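PDB 3RNL: sulfotransferase from Alicyclobacillus acidocaldarius subsp. acidocaldarius, which probably transfers sulfonate groups to acceptor substrates and binds magnesium ions in the crystal. Local coordinates for residues 32-37 and 204-209; 25-30 and 197-202; 108-113 and 176-181. All coordinates share one frame; numbering follows the deposited sequence. Where two conformers were deposited one is given.

Contact 1 (32-37 and 204-209). With MG (magnesium ion), chain B.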
ATOM      1  N   PRO A  32     -20.129   1.653  10.381  1.00 18.96           N
ATOM      2  CA  PRO A  32     -21.305   0.875   9.958  1.00 21.01           C
ATOM      3  C   PRO A  32     -21.631   0.988   8.458  1.00 20.19           C
ATOM      4  O   PRO A  32     -22.328   0.121   7.932  1.00 21.44           O
ATOM      5  CB  PRO A  32     -22.448   1.463  10.815  1.00 21.92           C
ATOM      6  CG  PRO A  32     -21.968   2.831  11.213  1.00 27.23           C
ATOM      7  CD  PRO A  32     -20.467   2.705  11.360  1.00 23.78           C
ATOM      8  N   ASP A  33     -21.162   2.050   7.802  1.00 15.60           N
ATOM      9  CA  ASP A  33     -21.398   2.282   6.376  1.00 14.95           C
ATOM     10  C   ASP A  33     -20.250   1.828   5.460  1.00 15.99           C
ATOM     11  O   ASP A  33     -20.244   2.154   4.282  1.00 15.93           O
ATOM     12  CB  ASP A  33     -21.759   3.744   6.115  1.00 16.86           C
ATOM     13  CG  ASP A  33     -22.821   3.908   5.039  1.00 26.44           C
ATOM     14  OD1 ASP A  33     -23.388   2.892   4.559  1.00 25.47           O
ATOM     15  OD2 ASP A  33     -23.097   5.071   4.685  1.00 25.94           O
ATOM     16  N   ILE A  34     -19.242   1.166   6.023  1.00 15.56           N
ATOM     17  CA  ILE A  34     -18.104   0.699   5.222  1.00 13.22           C
ATOM     18  C   ILE A  34     -17.926  -0.807   5.367  1.00 18.70           C
ATOM     19  O   ILE A  34     -17.920  -1.323   6.487  1.00 15.83           O
ATOM     20  CB  ILE A  34     -16.804   1.370   5.696  1.00 14.53           C
ATOM     21  CG1 ILE A  34     -16.916   2.892   5.572  1.00 15.34           C
ATOM     22  CG2 ILE A  34     -15.593   0.852   4.899  1.00 13.52           C
ATOM     23  CD1 ILE A  34     -15.672   3.629   6.086  1.00 14.69           C
ATOM     24  N   TYR A  35     -17.761  -1.516   4.251  1.00 13.78           N
ATOM     25  CA  TYR A  35     -17.448  -2.944   4.304  1.00 13.34           C
ATOM     26  C   TYR A  35     -16.125  -3.222   3.613  1.00 16.77           C
ATOM     27  O   TYR A  35     -15.913  -2.772   2.495  1.00 12.34           O
ATOM     28  CB  TYR A  35     -18.523  -3.795   3.616  1.00 14.02           C
ATOM     29  CG  TYR A  35     -18.207  -5.270   3.732  1.00 15.42           C
ATOM     30  CD1 TYR A  35     -18.592  -5.985   4.863  1.00 20.23           C
ATOM     31  CD2 TYR A  35     -17.494  -5.936   2.742  1.00 15.56           C
ATOM     32  CE1 TYR A  35     -18.295  -7.326   5.001  1.00 24.50           C
ATOM     33  CE2 TYR A  35     -17.194  -7.292   2.873  1.00 17.61           C
ATOM     34  CZ  TYR A  35     -17.598  -7.973   4.008  1.00 23.03           C
ATOM     35  OH  TYR A  35     -17.299  -9.306   4.174  1.00 25.41           O
ATOM     36  N   ILE A  36     -15.202  -3.843   4.334  1.00 14.61           N
ATOM     37  CA  ILE A  36     -13.966  -4.390   3.784  1.00 13.33           C
ATOM     38  C   ILE A  36     -13.869  -5.886   4.075  1.00 15.16           C
ATOM     39  O   ILE A  36     -14.010  -6.271   5.240  1.00 14.21           O
ATOM     40  CB  ILE A  36     -12.721  -3.652   4.290  1.00 13.13           C
ATOM     41  CG1 ILE A  36     -12.821  -2.163   3.948  1.00 13.02           C
ATOM     42  CG2 ILE A  36     -11.471  -4.258   3.653  1.00 14.11           C
ATOM     43  CD1 ILE A  36     -11.722  -1.352   4.591  1.00 15.71           C
ATOM     44  N   PRO A  37     -13.745  -6.739   3.047  1.00 12.82           N
ATOM     45  CA  PRO A  37     -13.699  -8.175   3.353  1.00 16.86           C
ATOM     46  C   PRO A  37     -12.489  -8.570   4.193  1.00 14.27           C
ATOM     47  O   PRO A  37     -11.493  -7.862   4.203  1.00 14.20           O
ATOM     48  CB  PRO A  37     -13.616  -8.838   1.968  1.00 19.99           C
ATOM     49  CG  PRO A  37     -13.106  -7.791   1.059  1.00 21.25           C
ATOM     50  CD  PRO A  37     -13.593  -6.468   1.607  1.00 16.12           C
ATOM     51  N   ALA A 204     -15.008  11.271   5.167  1.00 13.44           N
ATOM     52  CA  ALA A 204     -15.453  12.392   4.332  1.00 14.77           C
ATOM     53  C   ALA A 204     -15.141  12.121   2.848  1.00 15.78           C
ATOM     54  O   ALA A 204     -15.980  12.338   1.960  1.00 16.25           O
ATOM     55  CB  ALA A 204     -14.795  13.685   4.797  1.00 14.97           C
ATOM     56  N   PHE A 205     -13.927  11.655   2.589  1.00 12.87           N
ATOM     57  CA  PHE A 205     -13.508  11.292   1.223  1.00 11.13           C
ATOM     58  C   PHE A 205     -14.433  10.232   0.610  1.00 13.33           C
ATOM     59  O   PHE A 205     -14.849  10.347  -0.560  1.00 15.40           O
ATOM     60  CB  PHE A 205     -12.066  10.790   1.267  1.00  9.80           C
ATOM     61  CG  PHE A 205     -11.545  10.266  -0.051  1.00 12.11           C
ATOM     62  CD1 PHE A 205     -11.455  11.098  -1.160  1.00 14.91           C
ATOM     63  CD2 PHE A 205     -11.104   8.954  -0.160  1.00 10.39           C
ATOM     64  CE1 PHE A 205     -10.940  10.612  -2.378  1.00 13.26           C
ATOM     65  CE2 PHE A 205     -10.571   8.462  -1.372  1.00 10.82           C
ATOM     66  CZ  PHE A 205     -10.512   9.295  -2.475  1.00 11.47           C
ATOM     67  N   LEU A 206     -14.772   9.216   1.406  1.00 12.39           N
ATOM     68  CA  LEU A 206     -15.605   8.106   0.945  1.00 13.24           C
ATOM     69  C   LEU A 206     -17.086   8.467   0.912  1.00 18.92           C
ATOM     70  O   LEU A 206     -17.902   7.687   0.438  1.00 22.10           O
ATOM     71  CB  LEU A 206     -15.394   6.858   1.816  1.00 13.68           C
ATOM     72  CG  LEU A 206     -13.972   6.280   1.737  1.00 13.27           C
ATOM     73  CD1 LEU A 206     -13.755   5.123   2.713  1.00 14.66           C
ATOM     74  CD2 LEU A 206     -13.624   5.854   0.291  1.00 15.55           C
ATOM     75  N   GLY A 207     -17.424   9.636   1.443  1.00 17.36           N
ATOM     76  CA  GLY A 207     -18.804  10.100   1.443  1.00 20.82           C
ATOM     77  C   GLY A 207     -19.690   9.349   2.426  1.00 28.50           C
ATOM     78  O   GLY A 207     -20.878   9.151   2.162  1.00 25.80           O
ATOM     79  N   VAL A 208     -19.125   8.916   3.552  1.00 18.89           N
ATOM     80  CA  VAL A 208     -19.945   8.346   4.615  1.00 16.83           C
ATOM     81  C   VAL A 208     -19.862   9.245   5.845  1.00 16.77           C
ATOM     82  O   VAL A 208     -19.065  10.188   5.877  1.00 18.87           O
ATOM     83  CB  VAL A 208     -19.509   6.906   4.978  1.00 20.52           C
ATOM     84  CG1 VAL A 208     -19.706   5.961   3.780  1.00 17.10           C
ATOM     85  CG2 VAL A 208     -18.041   6.875   5.470  1.00 15.75           C
ATOM     86  N   SER A 209     -20.633   8.925   6.880  1.00 18.08           N
ATOM     87  CA  SER A 209     -20.759   9.824   8.022  1.00 21.91           C
ATOM     88  C   SER A 209     -19.430  10.043   8.730  1.00 26.51           C
ATOM     89  O   SER A 209     -18.688   9.094   9.013  1.00 20.54           O
ATOM     90  CB  SER A 209     -21.792   9.300   9.028  1.00 21.33           C
ATOM     91  OG  SER A 209     -21.822  10.119  10.190  1.00 26.03           O
TER
HETATM   92 MG    MG B 311     -18.377  -1.784   8.740  1.00 20.84          MG
HETATM   93  O   HOH W   1     -20.774  -2.475   8.263  1.00 29.65           O
HETATM   94  O   HOH W   2     -22.812   7.121   6.581  1.00 19.51           O
HETATM   95  O   HOH W   3     -18.179  -4.355   8.492  1.00 36.73           O
HETATM   96  O   HOH W   4     -19.246  -2.136  11.101  1.00 26.54           O

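Contact 2 (25-30 and 197-202). With MG (magnesium ion), chain B.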
ATOM      1  N   ASP A  25      -7.224  -0.030   7.494  1.00 13.11           N
ATOM      2  CA  ASP A  25      -8.262  -0.973   7.079  1.00 15.54           C
ATOM      3  C   ASP A  25      -9.114  -1.407   8.289  1.00 14.99           C
ATOM      4  O   ASP A  25     -10.342  -1.385   8.234  1.00 16.32           O
ATOM      5  CB  ASP A  25      -7.590  -2.170   6.381  1.00 21.86           C
ATOM      6  CG  ASP A  25      -8.544  -3.323   6.079  1.00 37.82           C
ATOM      7  OD1 ASP A  25      -9.583  -3.461   6.758  1.00 41.81           O
ATOM      8  OD2 ASP A  25      -8.227  -4.123   5.161  1.00 38.23           O
ATOM      9  N   ARG A  26      -8.456  -1.796   9.377  1.00 13.66           N
ATOM     10  CA  ARG A  26      -9.168  -2.222  10.579  1.00 19.06           C
ATOM     11  C   ARG A  26     -10.112  -1.131  11.101  1.00 22.57           C
ATOM     12  O   ARG A  26     -11.277  -1.392  11.428  1.00 21.09           O
ATOM     13  CB  ARG A  26      -8.159  -2.648  11.654  1.00 22.72           C
ATOM     14  CG  ARG A  26      -8.779  -3.094  12.969  1.00 38.83           C
ATOM     15  CD  ARG A  26      -7.798  -3.975  13.746  1.00 47.39           C
ATOM     16  NE  ARG A  26      -6.432  -3.461  13.666  1.00 49.24           N
ATOM     17  CZ  ARG A  26      -5.915  -2.581  14.519  1.00 48.64           C
ATOM     18  NH1 ARG A  26      -6.653  -2.129  15.525  1.00 50.57           N
ATOM     19  NH2 ARG A  26      -4.660  -2.161  14.370  1.00 40.30           N
ATOM     20  N   TYR A  27      -9.612   0.097  11.174  1.00 17.12           N
ATOM     21  CA  TYR A  27     -10.431   1.205  11.659  1.00 16.18           C
ATOM     22  C   TYR A  27     -11.617   1.531  10.743  1.00 16.42           C
ATOM     23  O   TYR A  27     -12.722   1.774  11.223  1.00 17.64           O
ATOM     24  CB  TYR A  27      -9.583   2.454  11.859  1.00 14.91           C
ATOM     25  CG  TYR A  27      -8.462   2.276  12.847  1.00 15.78           C
ATOM     26  CD1 TYR A  27      -8.539   1.318  13.855  1.00 18.86           C
ATOM     27  CD2 TYR A  27      -7.324   3.064  12.774  1.00 19.60           C
ATOM     28  CE1 TYR A  27      -7.499   1.152  14.763  1.00 25.20           C
ATOM     29  CE2 TYR A  27      -6.281   2.906  13.676  1.00 21.18           C
ATOM     30  CZ  TYR A  27      -6.380   1.949  14.669  1.00 27.04           C
ATOM     31  OH  TYR A  27      -5.349   1.799  15.568  1.00 28.60           O
ATOM     32  N   LEU A  28     -11.384   1.577   9.433  1.00 13.34           N
ATOM     33  CA  LEU A  28     -12.473   1.887   8.508  1.00 13.42           C
ATOM     34  C   LEU A  28     -13.550   0.810   8.531  1.00 15.91           C
ATOM     35  O   LEU A  28     -14.745   1.112   8.435  1.00 15.56           O
ATOM     36  CB  LEU A  28     -11.945   2.068   7.085  1.00 12.21           C
ATOM     37  CG  LEU A  28     -11.140   3.351   6.893  1.00 13.57           C
ATOM     38  CD1 LEU A  28     -10.481   3.352   5.517  1.00 14.02           C
ATOM     39  CD2 LEU A  28     -12.010   4.590   7.064  1.00 18.26           C
ATOM     40  N   SER A  29     -13.121  -0.444   8.652  0.58 15.58           N
ATOM     41  CA  SER A  29     -14.045  -1.578   8.660  0.58 17.97           C
ATOM     42  C   SER A  29     -15.059  -1.461   9.786  0.58 20.56           C
ATOM     43  O   SER A  29     -16.172  -1.963   9.676  0.58 19.64           O
ATOM     44  CB  SER A  29     -13.290  -2.901   8.811  0.58 17.07           C
ATOM     45  OG  SER A  29     -12.438  -3.131   7.708  0.58 18.69           O
ATOM     46  N   GLN A  30     -14.667  -0.805  10.872  1.00 18.14           N
ATOM     47  CA  GLN A  30     -15.560  -0.653  12.025  1.00 17.44           C
ATOM     48  C   GLN A  30     -16.753   0.263  11.738  1.00 18.67           C
ATOM     49  O   GLN A  30     -17.759   0.209  12.445  1.00 18.43           O
ATOM     50  CB  GLN A  30     -14.809  -0.099  13.228  1.00 19.44           C
ATOM     51  CG  GLN A  30     -13.679  -0.979  13.730  1.00 20.94           C
ATOM     52  CD  GLN A  30     -12.893  -0.287  14.815  1.00 25.36           C
ATOM     53  OE1 GLN A  30     -13.354   0.704  15.378  1.00 31.88           O
ATOM     54  NE2 GLN A  30     -11.702  -0.795  15.113  1.00 27.16           N
ATOM     55  N   GLN A 197      -8.543  11.394  13.574  1.00 19.31           N
ATOM     56  CA  GLN A 197      -8.738  12.475  12.611  1.00 20.68           C
ATOM     57  C   GLN A 197      -8.552  11.962  11.190  1.00 17.00           C
ATOM     58  O   GLN A 197      -9.322  12.294  10.280  1.00 15.74           O
ATOM     59  CB  GLN A 197      -7.762  13.623  12.866  1.00 23.07           C
ATOM     60  CG  GLN A 197      -7.977  14.802  11.927  1.00 21.39           C
ATOM     61  CD  GLN A 197      -9.337  15.438  12.131  1.00 30.00           C
ATOM     62  OE1 GLN A 197      -9.658  15.886  13.228  1.00 30.11           O
ATOM     63  NE2 GLN A 197     -10.154  15.449  11.085  1.00 27.24           N
ATOM     64  N   VAL A 198      -7.510  11.163  10.988  1.00 13.71           N
ATOM     65  CA  VAL A 198      -7.246  10.634   9.654  1.00 14.08           C
ATOM     66  C   VAL A 198      -8.375   9.714   9.200  1.00 17.60           C
ATOM     67  O   VAL A 198      -8.833   9.791   8.064  1.00 15.32           O
ATOM     68  CB  VAL A 198      -5.888   9.907   9.576  1.00 14.64           C
ATOM     69  CG1 VAL A 198      -5.732   9.205   8.216  1.00 22.27           C
ATOM     70  CG2 VAL A 198      -4.754  10.895   9.806  1.00 23.29           C
ATOM     71  N   VAL A 199      -8.846   8.843  10.086  1.00 16.64           N
ATOM     72  CA  VAL A 199      -9.982   7.996   9.738  1.00 12.41           C
ATOM     73  C   VAL A 199     -11.223   8.823   9.380  1.00 11.97           C
ATOM     74  O   VAL A 199     -11.919   8.527   8.412  1.00 13.97           O
ATOM     75  CB  VAL A 199     -10.306   7.020  10.880  1.00 15.86           C
ATOM     76  CG1 VAL A 199     -11.666   6.371  10.664  1.00 18.40           C
ATOM     77  CG2 VAL A 199      -9.185   5.969  10.975  1.00 14.79           C
ATOM     78  N   ARG A 200     -11.506   9.862  10.163  1.00 12.69           N
ATOM     79  CA  ARG A 200     -12.645  10.723   9.845  1.00 12.95           C
ATOM     80  C   ARG A 200     -12.484  11.444   8.501  1.00 12.56           C
ATOM     81  O   ARG A 200     -13.462  11.633   7.779  1.00 14.17           O
ATOM     82  CB  ARG A 200     -12.881  11.739  10.964  1.00 13.96           C
ATOM     83  CG  ARG A 200     -13.478  11.110  12.197  1.00 14.59           C
ATOM     84  CD  ARG A 200     -13.451  12.098  13.358  1.00 21.61           C
ATOM     85  NE  ARG A 200     -14.354  11.698  14.424  1.00 28.03           N
ATOM     86  CZ  ARG A 200     -14.482  12.359  15.570  1.00 33.26           C
ATOM     87  NH1 ARG A 200     -13.748  13.440  15.798  1.00 29.74           N
ATOM     88  NH2 ARG A 200     -15.343  11.938  16.488  1.00 30.99           N
ATOM     89  N   ASP A 201     -11.260  11.862   8.183  1.00 13.48           N
ATOM     90  CA  ASP A 201     -10.973  12.453   6.868  1.00 11.93           C
ATOM     91  C   ASP A 201     -11.282  11.442   5.759  1.00 14.77           C
ATOM     92  O   ASP A 201     -11.832  11.801   4.707  1.00 14.69           O
ATOM     93  CB  ASP A 201      -9.501  12.865   6.748  1.00 14.24           C
ATOM     94  CG  ASP A 201      -9.122  14.026   7.657  1.00 23.87           C
ATOM     95  OD1 ASP A 201     -10.020  14.739   8.157  1.00 25.43           O
ATOM     96  OD2 ASP A 201      -7.898  14.228   7.863  1.00 24.42           O
ATOM     97  N   CYS A 202     -10.929  10.179   5.985  1.00 11.84           N
ATOM     98  CA  CYS A 202     -11.224   9.144   4.984  1.00 13.44           C
ATOM     99  C   CYS A 202     -12.720   8.943   4.842  1.00 12.59           C
ATOM    100  O   CYS A 202     -13.217   8.705   3.749  1.00 13.57           O
ATOM    101  CB  CYS A 202     -10.568   7.806   5.326  1.00 15.64           C
ATOM    102  SG  CYS A 202      -8.779   7.841   5.210  1.00 17.29           S
TER
HETATM  103 MG    MG B 311     -18.377  -1.784   8.740  1.00 20.84          MG
HETATM  104  O   HOH W   4     -19.246  -2.136  11.101  1.00 26.54           O
HETATM  105  O   HOH W   3     -18.179  -4.355   8.492  1.00 36.73           O
HETATM  106  O   HOH W   1     -20.774  -2.475   8.263  1.00 29.65           O

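Contact 3 (108-113 and 176-181). With MG (magnesium ion), chain C.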
ATOM      1  N   PRO A 108     -14.630   2.757 -13.022  1.00 12.45           N
ATOM      2  CA  PRO A 108     -14.072   4.089 -13.270  1.00  9.74           C
ATOM      3  C   PRO A 108     -14.428   5.125 -12.191  1.00 14.15           C
ATOM      4  O   PRO A 108     -13.810   6.185 -12.152  1.00 15.05           O
ATOM      5  CB  PRO A 108     -14.685   4.487 -14.618  1.00 13.14           C
ATOM      6  CG  PRO A 108     -15.917   3.617 -14.755  1.00 14.39           C
ATOM      7  CD  PRO A 108     -15.573   2.330 -14.073  1.00 13.79           C
ATOM      8  N   ASP A 109     -15.431   4.833 -11.372  1.00 11.91           N
ATOM      9  CA  ASP A 109     -15.833   5.753 -10.301  1.00 13.15           C
ATOM     10  C   ASP A 109     -15.176   5.422  -8.957  1.00 14.56           C
ATOM     11  O   ASP A 109     -15.478   6.045  -7.933  1.00 14.67           O
ATOM     12  CB  ASP A 109     -17.359   5.763 -10.168  1.00 16.12           C
ATOM     13  CG  ASP A 109     -18.048   6.328 -11.416  1.00 35.78           C
ATOM     14  OD1 ASP A 109     -17.457   7.204 -12.089  1.00 32.17           O
ATOM     15  OD2 ASP A 109     -19.176   5.896 -11.733  1.00 43.37           O
ATOM     16  N   ALA A 110     -14.292   4.433  -8.945  1.00 10.80           N
ATOM     17  CA  ALA A 110     -13.666   4.022  -7.679  1.00 13.14           C
ATOM     18  C   ALA A 110     -12.819   5.113  -7.030  1.00 13.95           C
ATOM     19  O   ALA A 110     -12.187   5.912  -7.709  1.00 12.34           O
ATOM     20  CB  ALA A 110     -12.825   2.750  -7.881  1.00 13.62           C
ATOM     21  N   LYS A 111     -12.770   5.104  -5.699  1.00  9.40           N
ATOM     22  CA  LYS A 111     -11.882   6.009  -4.968  1.00  9.52           C
ATOM     23  C   LYS A 111     -10.666   5.238  -4.471  1.00 11.45           C
ATOM     24  O   LYS A 111     -10.741   4.035  -4.215  1.00 11.78           O
ATOM     25  CB  LYS A 111     -12.609   6.647  -3.792  1.00  9.25           C
ATOM     26  CG  LYS A 111     -13.725   7.586  -4.250  1.00 12.61           C
ATOM     27  CD  LYS A 111     -14.576   8.067  -3.065  1.00 17.69           C
ATOM     28  CE  LYS A 111     -15.824   8.794  -3.598  1.00 34.12           C
ATOM     29  NZ  LYS A 111     -16.787   9.214  -2.539  1.00 43.11           N
ATOM     30  N   ILE A 112      -9.539   5.930  -4.378  1.00  8.07           N
ATOM     31  CA  ILE A 112      -8.268   5.282  -4.102  1.00  7.81           C
ATOM     32  C   ILE A 112      -7.668   5.889  -2.844  1.00 11.43           C
ATOM     33  O   ILE A 112      -7.546   7.120  -2.763  1.00 11.56           O
ATOM     34  CB  ILE A 112      -7.282   5.556  -5.247  1.00  7.55           C
ATOM     35  CG1 ILE A 112      -7.883   5.164  -6.607  1.00  8.75           C
ATOM     36  CG2 ILE A 112      -5.925   4.866  -4.976  1.00 11.34           C
ATOM     37  CD1 ILE A 112      -8.125   3.661  -6.766  1.00 13.28           C
ATOM     38  N   LEU A 113      -7.315   5.043  -1.872  1.00  9.56           N
ATOM     39  CA  LEU A 113      -6.572   5.484  -0.684  1.00  8.31           C
ATOM     40  C   LEU A 113      -5.142   4.997  -0.754  1.00 11.90           C
ATOM     41  O   LEU A 113      -4.898   3.806  -0.956  1.00 10.21           O
ATOM     42  CB  LEU A 113      -7.213   4.913   0.593  1.00  8.79           C
ATOM     43  CG  LEU A 113      -8.543   5.575   0.973  1.00 16.28           C
ATOM     44  CD1 LEU A 113      -9.255   4.791   2.080  1.00 17.58           C
ATOM     45  CD2 LEU A 113      -8.290   7.015   1.420  1.00 16.40           C
ATOM     46  N   ASP A 176      -2.992  10.118 -12.642  1.00  9.99           N
ATOM     47  CA  ASP A 176      -3.295  10.228 -14.068  1.00 11.01           C
ATOM     48  C   ASP A 176      -4.561   9.445 -14.411  1.00 11.90           C
ATOM     49  O   ASP A 176      -5.438   9.921 -15.120  1.00 10.30           O
ATOM     50  CB  ASP A 176      -2.153   9.678 -14.931  1.00 10.12           C
ATOM     51  CG  ASP A 176      -0.927  10.570 -14.928  1.00 15.85           C
ATOM     52  OD1 ASP A 176      -1.030  11.752 -14.505  1.00 16.90           O
ATOM     53  OD2 ASP A 176       0.141  10.094 -15.377  1.00 17.65           O
ATOM     54  N   VAL A 177      -4.654   8.219 -13.936  1.00  8.53           N
ATOM     55  CA  VAL A 177      -5.788   7.372 -14.341  1.00  8.57           C
ATOM     56  C   VAL A 177      -7.116   7.814 -13.703  1.00 10.74           C
ATOM     57  O   VAL A 177      -8.153   7.925 -14.390  1.00  9.00           O
ATOM     58  CB  VAL A 177      -5.495   5.886 -13.998  1.00  9.44           C
ATOM     59  CG1 VAL A 177      -6.746   5.020 -14.183  1.00  9.82           C
ATOM     60  CG2 VAL A 177      -4.338   5.363 -14.863  1.00 10.40           C
ATOM     61  N   PHE A 178      -7.101   7.995 -12.383  1.00 10.23           N
ATOM     62  CA  PHE A 178      -8.334   8.304 -11.663  1.00  9.86           C
ATOM     63  C   PHE A 178      -8.655   9.780 -11.488  1.00 14.83           C
ATOM     64  O   PHE A 178      -9.821  10.137 -11.317  1.00 13.16           O
ATOM     65  CB  PHE A 178      -8.311   7.608 -10.287  1.00  8.52           C
ATOM     66  CG  PHE A 178      -8.526   6.134 -10.385  1.00 11.34           C
ATOM     67  CD1 PHE A 178      -9.811   5.636 -10.484  1.00 12.77           C
ATOM     68  CD2 PHE A 178      -7.450   5.251 -10.452  1.00  9.98           C
ATOM     69  CE1 PHE A 178     -10.036   4.260 -10.606  1.00 12.31           C
ATOM     70  CE2 PHE A 178      -7.672   3.880 -10.583  1.00 11.63           C
ATOM     71  CZ  PHE A 178      -8.970   3.388 -10.668  1.00 11.59           C
ATOM     72  N   GLY A 179      -7.660  10.643 -11.642  1.00 13.32           N
ATOM     73  CA  GLY A 179      -7.864  12.061 -11.377  1.00 15.83           C
ATOM     74  C   GLY A 179      -7.752  12.389  -9.896  1.00 15.49           C
ATOM     75  O   GLY A 179      -8.001  11.551  -9.040  1.00 13.00           O
ATOM     76  N   ARG A 180      -7.400  13.631  -9.584  0.65 15.70           N
ATOM     77  CA  ARG A 180      -7.195  14.029  -8.192  0.65 13.47           C
ATOM     78  C   ARG A 180      -8.468  13.930  -7.341  0.65 14.65           C
ATOM     79  O   ARG A 180      -8.401  13.693  -6.136  0.65 18.02           O
ATOM     80  CB  ARG A 180      -6.618  15.447  -8.137  0.65 21.44           C
ATOM     81  CG  ARG A 180      -5.895  15.784  -6.843  0.65 32.48           C
ATOM     82  CD  ARG A 180      -4.992  17.009  -7.021  0.65 33.28           C
ATOM     83  NE  ARG A 180      -3.913  16.768  -7.981  0.65 30.70           N
ATOM     84  CZ  ARG A 180      -2.675  16.414  -7.644  0.65 20.09           C
ATOM     85  NH1 ARG A 180      -2.356  16.263  -6.365  0.65 15.43           N
ATOM     86  NH2 ARG A 180      -1.757  16.218  -8.584  0.65 20.85           N
ATOM     87  N   GLU A 181      -9.626  14.099  -7.966  1.00 14.81           N
ATOM     88  CA  GLU A 181     -10.891  13.981  -7.239  1.00 15.28           C
ATOM     89  C   GLU A 181     -11.077  12.600  -6.580  1.00 16.94           C
ATOM     90  O   GLU A 181     -11.745  12.462  -5.545  1.00 15.05           O
ATOM     91  CB  GLU A 181     -12.052  14.280  -8.197  1.00 19.21           C
ATOM     92  CG  GLU A 181     -13.420  14.279  -7.550  1.00 38.15           C
ATOM     93  CD  GLU A 181     -13.672  15.522  -6.728  1.00 61.77           C
ATOM     94  OE1 GLU A 181     -13.433  16.639  -7.240  1.00 68.96           O
ATOM     95  OE2 GLU A 181     -14.103  15.376  -5.565  1.00 70.06           O
TER
HETATM   96 MG    MG C 312      -5.832  11.664 -16.614  1.00 47.03          MG
HETATM   97  O   HOH W   5      -4.336  13.007 -16.342  1.00 23.63           O
HETATM   98  O   HOH W   6      -6.962   9.922 -17.381  0.48 16.61           O
HETATM   99  O   HOH W   7      -4.080  10.481 -18.054  1.00 17.13           O
HETATM  100  O   HOH W   8      -7.708  12.241 -15.158  1.00 40.13           O

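Contact 1 (32-37 and 204-209)
Asp33 meets Val208 just ahead of strand 34-35, an edge strand of the five-stranded parallel sheet, where helix 195-206 ends in a Schellman motif and hands over to a loop. The two side chains approach at a slant: OD2 of Asp33 stands 3.6 Å from CG1 of Val208, and CB of Asp33 lies 3.8 Å from the same methyl. Water 2 joins the same two loops, giving a hydrogen to OD2 of Asp33 at 2.8 Å and accepting one from N of Ser209. The other oxygen, OD1, is bonded to the backbone N of Arg84, so the carboxylate is held at both oxygens. At Ile34 the polar and apolar tasks divide. Its O binds magnesium at 2.4 Å, together with the carbonyl oxygens of Ser29 and His31 and three waters, one of which (water 1) also donates to O of Pro32. Its side chain, with CG1 anti to the carbonyl carbon (chi1 -59°), puts CD1 within packing distance of both Leu206 and Val208. CD1 of Ile34 lies 4.2 Å from CD1 of Leu206, while Phe11 lines the same apolar patch. Gly207, at phi 73°, turns the chain so that Leu206 and Val208 both address the strand; the second meeting brings CG2 of Val208 to 4.1 Å from CD1 of Ile34.

Contact 2 (25-30 and 197-202)
Val199 packs against Tyr27 and Leu28 where two helices meet over one face of the parallel sheet. Helix 21-29 follows strand 11-13, the strand-loop-helix unit that in sulfotransferases typically holds the phosphosulfate-binding loop; helix 195-206 crosses it at -61°, with the segment axes 10.3 Å apart. In the first shell each methyl of Val199 has its own partner. CG2 presses on CB of Tyr27 at 3.6 Å and approaches the ring obliquely, 3.9 Å from CD2 of Tyr27. CG1, anti to the valine N (chi1 167°), points instead to CD2 of Leu28, 4.0 Å away. That same leucine methyl reaches CB of Cys202, one helical turn on, at 3.9 Å, so it bridges two residues on the facing helix surface. No hydrogen bond spans the segments: the evidence is of apolar packing among four buried residues. In the next shell Leu113 of strand 111-116 touches both Leu28 and Cys202, seating the helix pair on the sheet, and Phe212 covers Val199. Farther out, Gln197 NE2 donates to Asp201 OD1 along the outer side of its helix, the oxygen being met from above the carboxylate plane. O of Ser29 binds magnesium at 2.4 Å. In one of its two conformers OG of Ser29 bonds O of Asp25 at 2.8 Å, reaching it from the face of that carbonyl plane opposite to Ser29 N.

Contact 3 (108-113 and 176-181)
Phe178 and Ile112 are brought together by matching first torsions: each sets CG or CG1 anti to its own carbonyl carbon, the phenylalanine at chi1 -74°. A bent second torsion in Ile112, chi2 -66°, then lays the rest of its chain over the ring. The result is a CH-pi contact, with CD1 of Ile112 lying 4.0 Å from the centroid of the Phe178 ring and 15° off its normal. The two side chains meet at about a right angle. Ile112 runs along the CD2-CE2 side of the ring: CG1 of Ile112 lies 3.9 Å from CD2 of Phe178, and CD1 of Ile112 comes equally close to CE2. On the CD1-CE1 side the partner is the chain leading into the strand: O of Ala110 approaches CD1 of Phe178 obliquely at 3.7 Å, and CB of Ala110 is 4.2 Å from CE1 of the ring. That carbonyl, like O of Pro108, accepts a hydrogen bond from NE2 of Gln182, which ties the approach to strand 111-116 to the residue just ahead of strand 183-187. Gly179, the next residue after Phe178, leaves the helix with positive phi. Two residues before Phe178, O of Asp176 binds a second magnesium at 2.3 Å, its remaining modelled ligands being four waters. Phe178 thus closes the end of helix 167-178 on the sheet, touching Met103 of helix 99-106 and Val183 of strand 183-187, while Ile112 pairs through its backbone with Gln182 and Lys184 alongside strand 183-187.

The chain lays down 25-30 and 32-37 first, then both segments of contact 3, and finally 197-202 and 204-209. Contacts 1 and 2, centres about 8 Å apart, therefore interleave: helix 21-29 and strand 34-35 follow one another and both meet helix 195-206, three carbonyl oxygens, of Ser29, His31 and Ile34, serving one magnesium ion. Contact 3, its centre about 16 Å from that of contact 1 and 19 Å from that of contact 2, uses the sheet's strand 111-116. This strand also reaches the other two contacts, with Lys111 NZ hydrogen-bonded to Phe205 O. Together they pack helices onto the central sheet of the alpha-beta-alpha sandwich.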